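Side-chain contacts in 3-dehydroquinate dehydratase (Clostridium difficile, PDB 4H3D), which catalyses the cis-dehydration of 3-dehydroquinate to 3-dehydroshikimate through an imine with an active-site lysine, the third step of the chorismate pathway: residues B[24-29]-B[39-44]; B[46-51]-B[225-230]; B[67-72]-B[79-84]; B[134-137]-B[141-144]. All blocks are in the same frame, centred on the assembly; numbering follows the deposited sequence. Where two conformers were deposited one is given.

Interaction 1. Residues B[24-29]-B[39-44]; sequences VPIIGK and KELKDA
L41 meets V24 and I26 purely through apolar side chains. Its CG lies beside the backbone N (chi1 -58°), which sends the forked end of the leucine to the strand, where CD2 goes to V24 and CD1 lies between V24 and I26. CD2 is 3.8 Å from V24 CG1, and the two side chains cross obliquely. CD1 is 3.8 Å from I26 CG1 and a little further, 4.1 Å, from V24 CG1. Leucine and isoleucine run past each other in opposite directions here, and it is the methylene CG1 of I26 that meets the leucine methyl. P25, between the two, turns away from the helix, as expected for a strand that presents every second residue to it.

Polar bonds hold the surroundings in place. V24 and I26 are tied by backbone hydrogen bonds to strand 48-52, and I27 N is bonded to E37 OE1 on helix 31-41. This is the first strand-helix packing of a TIM barrel, the opening half of a beta-alpha-beta unit. F243 of helix 243-256 also packs on V24 and L41, while I49 of the neighbouring strand 48-52 touches both I26 and L41.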
loop_
_atom_site.group_PDB
_atom_site.type_symbol
_atom_site.label_atom_id
_atom_site.label_comp_id
_atom_site.label_asym_id
_atom_site.label_seq_id
_atom_site.Cartn_x
_atom_site.Cartn_y
_atom_site.Cartn_z
ATOM N N VAL B 24 14.594 -8.879 7.879
ATOM C CA VAL B 24 13.890 -9.439 9.020
ATOM C C VAL B 24 14.831 -9.486 10.219
ATOM O O VAL B 24 15.950 -9.981 10.101
ATOM C CB VAL B 24 13.412 -10.867 8.716
ATOM C CG1 VAL B 24 12.601 -11.405 9.874
ATOM C CG2 VAL B 24 12.600 -10.893 7.416
ATOM N N PRO B 25 14.390 -8.955 11.383
ATOM C CA PRO B 25 15.240 -9.000 12.560
ATOM C C PRO B 25 15.181 -10.275 13.389
ATOM O O PRO B 25 14.160 -10.978 13.415
ATOM C CB PRO B 25 14.722 -7.830 13.427
ATOM C CG PRO B 25 13.373 -7.593 12.998
ATOM C CD PRO B 25 13.247 -8.047 11.566
ATOM N N ILE B 26 16.303 -10.543 14.057
ATOM C CA ILE B 26 16.450 -11.607 15.049
ATOM C C ILE B 26 16.532 -10.835 16.359
ATOM O O ILE B 26 17.371 -9.909 16.507
ATOM C CB ILE B 26 17.732 -12.425 14.819
ATOM C CG1 ILE B 26 17.553 -13.280 13.566
ATOM C CG2 ILE B 26 18.051 -13.314 16.054
ATOM C CD1 ILE B 26 18.782 -14.108 13.178
ATOM N N ILE B 27 15.670 -11.182 17.301
ATOM C CA ILE B 27 15.571 -10.445 18.556
ATOM C C ILE B 27 15.754 -11.322 19.803
ATOM O O ILE B 27 15.374 -10.932 20.910
ATOM C CB ILE B 27 14.209 -9.695 18.622
ATOM C CG1 ILE B 27 13.034 -10.668 18.522
ATOM C CG2 ILE B 27 14.103 -8.691 17.486
ATOM C CD1 ILE B 27 11.699 -10.006 18.777
ATOM N N GLY B 28 16.355 -12.492 19.612
ATOM C CA GLY B 28 16.568 -13.456 20.695
ATOM C C GLY B 28 17.362 -12.897 21.860
ATOM O O GLY B 28 18.268 -12.083 21.679
ATOM N N LYS B 29 17.047 -13.382 23.052
ATOM C CA LYS B 29 17.653 -12.890 24.269
ATOM C C LYS B 29 18.941 -13.649 24.614
ATOM O O LYS B 29 19.776 -13.146 25.369
ATOM C CB LYS B 29 16.645 -13.037 25.411
ATOM C CG LYS B 29 16.469 -11.781 26.236
ATOM C CD LYS B 29 15.694 -10.719 25.435
ATOM C CE LYS B 29 15.572 -9.401 26.198
ATOM N NZ LYS B 29 16.912 -8.825 26.556
ATOM N N LYS B 39 17.614 -20.219 12.079
ATOM C CA LYS B 39 17.245 -21.428 11.324
ATOM C C LYS B 39 15.862 -21.303 10.676
ATOM O O LYS B 39 15.615 -21.889 9.630
ATOM C CB LYS B 39 17.384 -22.676 12.204
ATOM C CG LYS B 39 18.863 -22.976 12.501
ATOM C CD LYS B 39 19.093 -23.906 13.681
ATOM C CE LYS B 39 18.676 -25.325 13.406
ATOM N NZ LYS B 39 19.018 -26.191 14.571
ATOM N N GLU B 40 14.978 -20.511 11.275
ATOM C CA GLU B 40 13.666 -20.247 10.684
ATOM C C GLU B 40 13.771 -19.281 9.482
ATOM O O GLU B 40 12.858 -19.210 8.650
ATOM C CB GLU B 40 12.714 -19.647 11.725
ATOM C CG GLU B 40 12.355 -20.577 12.874
ATOM C CD GLU B 40 11.515 -21.764 12.434
ATOM O OE1 GLU B 40 11.575 -22.814 13.108
ATOM O OE2 GLU B 40 10.803 -21.651 11.413
ATOM N N LEU B 41 14.872 -18.535 9.387
ATOM C CA LEU B 41 15.031 -17.539 8.319
ATOM C C LEU B 41 16.015 -17.919 7.210
ATOM O O LEU B 41 16.022 -17.287 6.154
ATOM C CB LEU B 41 15.514 -16.211 8.920
ATOM C CG LEU B 41 14.680 -15.534 10.007
ATOM C CD1 LEU B 41 15.420 -14.290 10.543
ATOM C CD2 LEU B 41 13.302 -15.169 9.493
ATOM N N LYS B 42 16.831 -18.943 7.428
ATOM C CA LYS B 42 17.920 -19.239 6.489
ATOM C C LYS B 42 17.510 -19.613 5.057
ATOM O O LYS B 42 18.289 -19.385 4.122
ATOM C CB LYS B 42 18.876 -20.305 7.047
ATOM C CG LYS B 42 18.480 -21.739 6.775
ATOM C CD LYS B 42 19.622 -22.700 7.113
ATOM C CE LYS B 42 19.640 -23.083 8.572
ATOM N NZ LYS B 42 18.548 -24.049 8.856
ATOM N N ASP B 43 16.317 -20.185 4.879
ATOM C CA ASP B 43 15.893 -20.624 3.553
ATOM C C ASP B 43 14.535 -20.061 3.118
ATOM O O ASP B 43 13.861 -20.635 2.258
ATOM C CB ASP B 43 15.872 -22.147 3.496
ATOM C CG ASP B 43 15.830 -22.675 2.072
ATOM O OD1 ASP B 43 16.195 -21.920 1.149
ATOM O OD2 ASP B 43 15.449 -23.842 1.874
ATOM N N ALA B 44 14.152 -18.926 3.689
ATOM C CA ALA B 44 12.901 -18.267 3.331
ATOM C C ALA B 44 13.223 -17.187 2.297
ATOM O O ALA B 44 14.392 -16.873 2.069
ATOM C CB ALA B 44 12.257 -17.668 4.559
#

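Interaction 2. Residues B[46-51]-B[225-230]. With SHL (5-hydroxy-6-methyl-4-oxo-4H-pyran-2-carboxylic acid), chain I.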
loop_
_atom_site.group_PDB
_atom_site.type_symbol
_atom_site.label_atom_id
_atom_site.label_comp_id
_atom_site.label_asym_id
_atom_site.label_seq_id
_atom_site.Cartn_x
_atom_site.Cartn_y
_atom_site.Cartn_z
ATOM N N LEU B 46 13.715 -13.928 1.800
ATOM C CA LEU B 46 14.013 -12.663 2.433
ATOM C C LEU B 46 15.384 -12.296 1.879
ATOM O O LEU B 46 16.072 -13.148 1.308
ATOM C CB LEU B 46 14.016 -12.789 3.951
ATOM C CG LEU B 46 15.006 -13.755 4.595
ATOM C CD1 LEU B 46 16.434 -13.219 4.468
ATOM C CD2 LEU B 46 14.643 -13.964 6.064
ATOM N N ASP B 47 15.786 -11.050 2.043
ATOM C CA ASP B 47 17.009 -10.590 1.458
ATOM C C ASP B 47 18.117 -10.357 2.468
ATOM O O ASP B 47 19.257 -10.672 2.209
ATOM C CB ASP B 47 16.722 -9.307 0.678
ATOM C CG ASP B 47 15.735 -9.527 -0.444
ATOM O OD1 ASP B 47 16.050 -10.322 -1.345
ATOM O OD2 ASP B 47 14.636 -8.915 -0.428
ATOM N N ILE B 48 17.763 -9.818 3.619
ATOM C CA ILE B 48 18.735 -9.437 4.628
ATOM C C ILE B 48 18.213 -9.816 5.997
ATOM O O ILE B 48 17.005 -9.739 6.257
ATOM C CB ILE B 48 18.938 -7.892 4.615
ATOM C CG1 ILE B 48 19.439 -7.422 3.243
ATOM C CG2 ILE B 48 19.889 -7.432 5.742
ATOM C CD1 ILE B 48 19.491 -5.906 3.095
ATOM N N ILE B 49 19.123 -10.232 6.863
ATOM C CA ILE B 49 18.802 -10.548 8.234
ATOM C C ILE B 49 19.468 -9.486 9.121
ATOM O O ILE B 49 20.619 -9.141 8.905
ATOM C CB ILE B 49 19.298 -11.942 8.631
ATOM C CG1 ILE B 49 18.473 -13.010 7.908
ATOM C CG2 ILE B 49 19.194 -12.129 10.139
ATOM C CD1 ILE B 49 18.953 -14.464 8.132
ATOM N N GLU B 50 18.706 -8.944 10.071
ATOM C CA GLU B 50 19.217 -7.958 11.015
ATOM C C GLU B 50 19.329 -8.596 12.376
ATOM O O GLU B 50 18.377 -9.187 12.854
ATOM C CB GLU B 50 18.264 -6.749 11.120
ATOM C CG GLU B 50 18.645 -5.743 12.236
ATOM C CD GLU B 50 17.651 -4.571 12.366
ATOM O OE1 GLU B 50 16.426 -4.821 12.399
ATOM O OE2 GLU B 50 18.107 -3.409 12.437
ATOM N N TRP B 51 20.493 -8.506 13.000
ATOM C CA TRP B 51 20.625 -8.961 14.373
ATOM C C TRP B 51 20.502 -7.755 15.284
ATOM O O TRP B 51 21.375 -6.865 15.289
ATOM C CB TRP B 51 21.937 -9.713 14.615
ATOM C CG TRP B 51 22.085 -10.198 16.024
ATOM C CD1 TRP B 51 21.074 -10.484 16.903
ATOM C CD2 TRP B 51 23.312 -10.542 16.707
ATOM N NE1 TRP B 51 21.596 -10.929 18.102
ATOM C CE2 TRP B 51 22.960 -10.992 18.001
ATOM C CE3 TRP B 51 24.658 -10.509 16.354
ATOM C CZ2 TRP B 51 23.905 -11.387 18.934
ATOM C CZ3 TRP B 51 25.595 -10.907 17.292
ATOM C CH2 TRP B 51 25.213 -11.332 18.565
ATOM N N SER B 225 11.687 4.025 -1.025
ATOM C CA SER B 225 12.390 3.343 0.059
ATOM C C SER B 225 12.979 2.027 -0.497
ATOM O O SER B 225 12.268 1.224 -1.130
ATOM C CB SER B 225 11.503 3.096 1.277
ATOM O OG SER B 225 12.282 2.504 2.315
ATOM N N ALA B 226 14.270 1.835 -0.267
ATOM C CA ALA B 226 15.029 0.708 -0.838
ATOM C C ALA B 226 14.996 -0.575 -0.037
ATOM O O ALA B 226 15.295 -1.646 -0.572
ATOM C CB ALA B 226 16.500 1.127 -1.069
ATOM N N LEU B 227 14.621 -0.470 1.237
ATOM C CA LEU B 227 14.605 -1.609 2.155
ATOM C C LEU B 227 13.349 -1.530 3.043
ATOM O O LEU B 227 13.003 -0.449 3.539
ATOM C CB LEU B 227 15.868 -1.558 3.022
ATOM C CG LEU B 227 16.228 -2.773 3.861
ATOM C CD1 LEU B 227 16.476 -3.945 2.952
ATOM C CD2 LEU B 227 17.435 -2.518 4.710
ATOM N N THR B 228 12.672 -2.661 3.237
ATOM C CA THR B 228 11.480 -2.702 4.045
ATOM C C THR B 228 11.656 -3.836 5.065
ATOM O O THR B 228 12.291 -4.849 4.775
ATOM C CB THR B 228 10.209 -2.850 3.200
ATOM O OG1 THR B 228 9.063 -2.834 4.058
ATOM C CG2 THR B 228 10.241 -4.128 2.376
ATOM N N PHE B 229 11.126 -3.633 6.262
ATOM C CA PHE B 229 11.306 -4.581 7.353
ATOM C C PHE B 229 10.047 -5.389 7.659
ATOM O O PHE B 229 8.968 -4.838 7.873
ATOM C CB PHE B 229 11.774 -3.829 8.608
ATOM C CG PHE B 229 13.165 -3.249 8.484
ATOM C CD1 PHE B 229 13.400 -2.127 7.709
ATOM C CD2 PHE B 229 14.231 -3.826 9.144
ATOM C CE1 PHE B 229 14.697 -1.595 7.595
ATOM C CE2 PHE B 229 15.520 -3.295 9.034
ATOM C CZ PHE B 229 15.741 -2.182 8.256
ATOM N N GLY B 230 10.198 -6.702 7.680
ATOM C CA GLY B 230 9.091 -7.610 7.986
ATOM C C GLY B 230 9.346 -8.265 9.337
ATOM O O GLY B 230 10.473 -8.292 9.818
HETATM O OAD SHL I . 10.120 -2.242 11.178
HETATM C CAH SHL I . 10.071 -1.382 12.094
HETATM O OAA SHL I . 9.021 -1.206 12.762
HETATM C CAK SHL I . 11.258 -0.598 12.370
HETATM O OAG SHL I . 12.428 -0.836 11.573
HETATM C CAF SHL I . 13.644 -0.229 11.949
HETATM C CAL SHL I . 14.772 -0.564 11.275
HETATM C CAJ SHL I . 13.626 0.578 13.032
HETATM O OAC SHL I . 14.758 1.150 13.436
HETATM C CAI SHL I . 12.472 0.827 13.719
HETATM C CAE SHL I . 11.306 0.256 13.394
HETATM O OAB SHL I . 12.485 1.656 14.752
#
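E50 and F229 meet inside a TIM barrel, at the substrate pocket, reaching from strands 48-52 and 227-229 across the strand 21-26 that separates them in the sheet. E50 is extended, with CG anti to the backbone N (chi1 173°), and crosses F229 at about a right angle. Its OE1 comes obliquely to the phenyl ring, 3.8 Å from F229 CE2, with the carboxylate and ring planes 43° apart.

One face of the F229 ring carries the bound pyranone. The methyl carbon CAL of SHL stands 3.5 Å above that ring plane, offset toward the rim on the side of CE2 and CZ. The ligand's carboxylate oxygen OAD lies 3.4 Å from F229 CB, so the ligand follows the phenylalanine from its root to its far rim. H147, R217, Q240 and R86 hydrogen-bond to the ligand, while K174, which forms the Schiff base in catalysis, makes a cation-pi contact with F229.

One step deeper in the barrel, I48 CD1 touches L227 CD1 at 3.6 Å, the side chains crossing at a slant. L227 was modelled in two conformers, so this distance is doubtful in detail. I205 of strand 205-208 backs both L227 and F229, and C23 of strand 21-26 touches both E50 and F229. The other carboxylate oxygen of E50 is fixed from the opposite neighbour strand: E50 OE2 is hydrogen-bonded to T84 OG1.

Interaction 3. Residues B[67-72]-B[79-84]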
loop_
_atom_site.group_PDB
_atom_site.type_symbol
_atom_site.label_atom_id
_atom_site.label_comp_id
_atom_site.label_asym_id
_atom_site.label_seq_id
_atom_site.Cartn_x
_atom_site.Cartn_y
_atom_site.Cartn_z
ATOM N N GLU B 67 30.937 -14.837 19.809
ATOM C CA GLU B 67 30.596 -16.262 19.792
ATOM C C GLU B 67 29.283 -16.505 19.048
ATOM O O GLU B 67 29.192 -17.405 18.208
ATOM C CB GLU B 67 30.491 -16.820 21.227
ATOM C CG GLU B 67 31.800 -16.865 21.999
ATOM C CD GLU B 67 31.635 -17.429 23.413
ATOM O OE1 GLU B 67 30.651 -18.156 23.661
ATOM O OE2 GLU B 67 32.499 -17.167 24.263
ATOM N N VAL B 68 28.268 -15.698 19.353
ATOM C CA VAL B 68 26.963 -15.821 18.692
ATOM C C VAL B 68 27.103 -15.492 17.209
ATOM O O VAL B 68 26.599 -16.212 16.343
ATOM C CB VAL B 68 25.901 -14.907 19.337
ATOM C CG1 VAL B 68 24.600 -14.961 18.544
ATOM C CG2 VAL B 68 25.672 -15.312 20.772
ATOM N N LEU B 69 27.824 -14.427 16.920
ATOM C CA LEU B 69 28.039 -14.005 15.540
ATOM C C LEU B 69 28.662 -15.127 14.691
ATOM O O LEU B 69 28.231 -15.340 13.546
ATOM C CB LEU B 69 28.924 -12.778 15.514
ATOM C CG LEU B 69 29.151 -12.112 14.171
ATOM C CD1 LEU B 69 27.815 -11.730 13.541
ATOM C CD2 LEU B 69 30.071 -10.895 14.352
ATOM N N TYR B 70 29.662 -15.832 15.259
ATOM C CA TYR B 70 30.323 -16.967 14.570
ATOM C C TYR B 70 29.314 -18.009 14.177
ATOM O O TYR B 70 29.277 -18.448 13.032
ATOM C CB TYR B 70 31.326 -17.747 15.457
ATOM C CG TYR B 70 32.400 -17.013 16.204
ATOM C CD1 TYR B 70 32.881 -15.775 15.784
ATOM C CD2 TYR B 70 33.039 -17.650 17.302
ATOM C CE1 TYR B 70 33.912 -15.137 16.496
ATOM C CE2 TYR B 70 34.056 -17.045 17.993
ATOM C CZ TYR B 70 34.499 -15.791 17.600
ATOM O OH TYR B 70 35.516 -15.207 18.307
ATOM N N GLU B 71 28.535 -18.454 15.159
ATOM C CA GLU B 71 27.532 -19.476 14.924
ATOM C C GLU B 71 26.464 -19.019 13.950
ATOM O O GLU B 71 26.124 -19.728 13.022
ATOM C CB GLU B 71 26.879 -19.914 16.226
ATOM C CG GLU B 71 27.803 -20.684 17.118
ATOM C CD GLU B 71 27.071 -21.495 18.169
ATOM O OE1 GLU B 71 25.895 -21.867 17.920
ATOM O OE2 GLU B 71 27.679 -21.782 19.225
ATOM N N LEU B 72 25.944 -17.825 14.182
ATOM C CA LEU B 72 24.929 -17.258 13.335
ATOM C C LEU B 72 25.411 -17.243 11.877
ATOM O O LEU B 72 24.701 -17.686 10.971
ATOM C CB LEU B 72 24.611 -15.841 13.823
ATOM C CG LEU B 72 23.531 -15.024 13.126
ATOM C CD1 LEU B 72 22.206 -15.758 13.114
ATOM C CD2 LEU B 72 23.394 -13.667 13.853
ATOM N N ILE B 79 23.795 -15.017 3.359
ATOM C CA ILE B 79 22.720 -14.019 3.467
ATOM C C ILE B 79 23.325 -12.741 4.083
ATOM O O ILE B 79 24.035 -12.821 5.084
ATOM C CB ILE B 79 21.556 -14.533 4.346
ATOM C CG1 ILE B 79 20.837 -15.685 3.653
ATOM C CG2 ILE B 79 20.547 -13.424 4.609
ATOM C CD1 ILE B 79 19.712 -16.307 4.484
ATOM N N PRO B 80 23.082 -11.567 3.474
ATOM C CA PRO B 80 23.633 -10.357 4.093
ATOM C C PRO B 80 23.161 -10.183 5.543
ATOM O O PRO B 80 21.987 -10.396 5.839
ATOM C CB PRO B 80 23.089 -9.232 3.217
ATOM C CG PRO B 80 22.891 -9.872 1.845
ATOM C CD PRO B 80 22.623 -11.342 2.091
ATOM N N LEU B 81 24.080 -9.813 6.430
ATOM C CA LEU B 81 23.764 -9.632 7.838
ATOM C C LEU B 81 23.990 -8.191 8.259
ATOM O O LEU B 81 25.097 -7.637 8.079
ATOM C CB LEU B 81 24.634 -10.558 8.700
ATOM C CG LEU B 81 24.446 -10.497 10.213
ATOM C CD1 LEU B 81 23.047 -10.910 10.602
ATOM C CD2 LEU B 81 25.483 -11.415 10.904
ATOM N N LEU B 82 22.938 -7.593 8.811
ATOM C CA LEU B 82 22.971 -6.227 9.373
ATOM C C LEU B 82 23.097 -6.331 10.892
ATOM O O LEU B 82 22.324 -7.043 11.527
ATOM C CB LEU B 82 21.673 -5.487 9.018
ATOM C CG LEU B 82 21.340 -4.188 9.796
ATOM C CD1 LEU B 82 22.454 -3.125 9.633
ATOM C CD2 LEU B 82 19.956 -3.643 9.364
ATOM N N PHE B 83 24.072 -5.627 11.467
ATOM C CA PHE B 83 24.304 -5.621 12.916
ATOM C C PHE B 83 23.776 -4.306 13.447
ATOM O O PHE B 83 24.195 -3.252 12.992
ATOM C CB PHE B 83 25.794 -5.742 13.201
ATOM C CG PHE B 83 26.132 -5.807 14.654
ATOM C CD1 PHE B 83 25.957 -6.968 15.355
ATOM C CD2 PHE B 83 26.655 -4.707 15.313
ATOM C CE1 PHE B 83 26.282 -7.049 16.720
ATOM C CE2 PHE B 83 26.992 -4.785 16.671
ATOM C CZ PHE B 83 26.803 -5.965 17.362
ATOM N N THR B 84 22.837 -4.371 14.393
ATOM C CA THR B 84 22.202 -3.175 14.950
ATOM C C THR B 84 22.076 -3.210 16.472
ATOM O O THR B 84 21.376 -4.056 17.017
ATOM C CB THR B 84 20.735 -2.976 14.403
ATOM O OG1 THR B 84 20.746 -2.874 12.964
ATOM C CG2 THR B 84 20.092 -1.679 15.001
#
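L72 N gives a 2.8 Å hydrogen bond to V68 O, a bond of the helix that carries L69 and L72, three residues apart and both reaching L81. The contact is the returning half of a beta-alpha-beta unit of the TIM barrel: strand 48-52 leads into helix 62-76, and the chain comes back as strand 81-84. At the start of that strand L81 N is hydrogen-bonded to D115 OD2, which ties the leucine's backbone to the residue just before strand 116-120.

Three leucines with much the same shape make the contact. L81 points toward the helix with CG anti to the backbone N (chi1 180°), and its CD2 is the methyl that touches both helical residues. L69 reaches it with CD1, 3.5 Å from L81 CD2, and these two leucines lie at an oblique angle. L72 comes less close, its CD2 being 4.3 Å from that same L81 CD2. The backbones stay well apart, with the CA atoms of L72 and L81 separated by 9.5 Å, and the leucine ends bridge the gap between helix and strand.

Beyond the leucines, L72 packs on A38 and V68 on I34, both from the adjacent helix 31-41, while V68 also touches W51 of the substrate site. Toward the same helix, E71 OE2 makes a salt bridge to K31 NZ. L81's other methyl turns to the neighbouring strand, where L81 CD1 packs against I49 O.

Interaction 4. Residues B[134-137]-B[141-144]; sequences FAHK and KVII
V142 holds its CG1 anti to the backbone N (chi1 179°), which leaves CG2 beside that nitrogen and facing the last turn of the helix, where A135 and H136 meet it. H136 answers with CG beside its own N (chi1 -71°), carrying the imidazole off the helix flank and over toward the strand. The closest pair is A135 CB and V142 CG2 at 3.5 Å, a methyl on a methyl. The same CG2 lies 4.0 Å from H136 NE2; the ring comes to it obliquely, and the two side chains cross at about a right angle.

Helix 125-137 turns back into strand 141-148 within three residues, closing a beta-alpha-beta unit of the TIM barrel. The short connection keeps the ends close, with the CA atoms of H136 and K141 just 6.8 Å apart. D171, in the loop before strand 172-177, ties both partners: its OD2 is hydrogen-bonded to H136 NE2 and to V142 N. That shared carboxylate oxygen fixes the far end of the imidazole beside the valine and satisfies its nitrogen. On the buried side A135 also packs on I117, and V142 on V119, both from the neighbouring strand 116-120.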
loop_
_atom_site.group_PDB
_atom_site.type_symbol
_atom_site.label_atom_id
_atom_site.label_comp_id
_atom_site.label_asym_id
_atom_site.label_seq_id
_atom_site.Cartn_x
_atom_site.Cartn_y
_atom_site.Cartn_z
ATOM N N PHE B 134 35.784 3.505 10.157
ATOM C CA PHE B 134 36.312 2.185 10.420
ATOM C C PHE B 134 35.548 1.107 9.654
ATOM O O PHE B 134 36.158 0.193 9.083
ATOM C CB PHE B 134 36.334 1.862 11.908
ATOM C CG PHE B 134 37.065 0.619 12.206
ATOM C CD1 PHE B 134 38.455 0.613 12.218
ATOM C CD2 PHE B 134 36.390 -0.571 12.403
ATOM C CE1 PHE B 134 39.147 -0.544 12.462
ATOM C CE2 PHE B 134 37.088 -1.745 12.651
ATOM C CZ PHE B 134 38.459 -1.732 12.678
ATOM N N ALA B 135 34.220 1.196 9.660
ATOM C CA ALA B 135 33.397 0.274 8.904
ATOM C C ALA B 135 33.822 0.286 7.443
ATOM O O ALA B 135 33.984 -0.772 6.833
ATOM C CB ALA B 135 31.890 0.634 9.036
ATOM N N HIS B 136 34.031 1.469 6.884
ATOM C CA HIS B 136 34.428 1.542 5.473
ATOM C C HIS B 136 35.794 0.952 5.224
ATOM O O HIS B 136 36.013 0.316 4.189
ATOM C CB HIS B 136 34.292 2.933 4.916
ATOM C CG HIS B 136 32.867 3.358 4.746
ATOM N ND1 HIS B 136 32.468 4.671 4.816
ATOM C CD2 HIS B 136 31.737 2.630 4.553
ATOM C CE1 HIS B 136 31.158 4.740 4.642
ATOM N NE2 HIS B 136 30.690 3.518 4.481
ATOM N N LYS B 137 36.704 1.119 6.181
ATOM C CA LYS B 137 38.008 0.513 6.072
ATOM C C LYS B 137 37.871 -1.010 5.962
ATOM O O LYS B 137 38.667 -1.661 5.299
ATOM C CB LYS B 137 38.876 0.880 7.274
ATOM C CG LYS B 137 40.283 0.394 7.165
ATOM C CD LYS B 137 41.121 0.837 8.320
ATOM C CE LYS B 137 42.554 0.367 8.132
ATOM N NZ LYS B 137 43.446 0.860 9.205
ATOM N N LYS B 141 29.071 -1.871 5.014
ATOM C CA LYS B 141 28.151 -0.801 4.648
ATOM C C LYS B 141 27.489 -0.203 5.884
ATOM O O LYS B 141 27.268 -0.880 6.891
ATOM C CB LYS B 141 27.092 -1.300 3.660
ATOM C CG LYS B 141 27.661 -1.944 2.425
ATOM C CD LYS B 141 28.614 -1.033 1.654
ATOM C CE LYS B 141 29.124 -1.751 0.411
ATOM N NZ LYS B 141 30.181 -0.987 -0.289
ATOM N N VAL B 142 27.162 1.079 5.818
ATOM C CA VAL B 142 26.616 1.728 6.986
ATOM C C VAL B 142 25.254 2.347 6.752
ATOM O O VAL B 142 25.033 3.066 5.783
ATOM C CB VAL B 142 27.567 2.813 7.516
ATOM C CG1 VAL B 142 26.962 3.524 8.766
ATOM C CG2 VAL B 142 28.922 2.195 7.873
ATOM N N ILE B 143 24.342 2.005 7.645
ATOM C CA ILE B 143 23.044 2.630 7.723
ATOM C C ILE B 143 23.198 3.654 8.856
ATOM O O ILE B 143 23.686 3.300 9.925
ATOM C CB ILE B 143 21.933 1.615 8.149
ATOM C CG1 ILE B 143 21.583 0.670 7.007
ATOM C CG2 ILE B 143 20.669 2.347 8.588
ATOM C CD1 ILE B 143 20.584 -0.407 7.407
ATOM N N ILE B 144 22.870 4.924 8.607
ATOM C CA ILE B 144 22.819 5.902 9.695
ATOM C C ILE B 144 21.325 6.100 9.900
ATOM O O ILE B 144 20.608 6.409 8.965
ATOM C CB ILE B 144 23.533 7.210 9.377
ATOM C CG1 ILE B 144 25.020 6.947 9.131
ATOM C CG2 ILE B 144 23.315 8.223 10.521
ATOM C CD1 ILE B 144 25.884 8.218 8.846
#

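How the interactions relate
All four contacts reach the parallel barrel sheet. Interaction 1 precedes the others along the chain; interactions 3 and 4 follow each other inside the long loop closed by interaction 2. Interactions 1, 3 and 4 pack helices 31-41, 62-76 and 125-137 on strands 21-26, 81-84 and 141-148, whereas interaction 2 spans the barrel interior, from strand 48-52 to strand 227-229 on the two flanks of strand 21-26. Interactions 1 and 3, centres about 10 Å apart, touch through I26 and L72; the centres of 1 and 4 are about 23 Å apart, without touching. L82 against I143 joins interactions 3 and 4. These three lie in the helix-strand layer, while the ligand is bound at interaction 2.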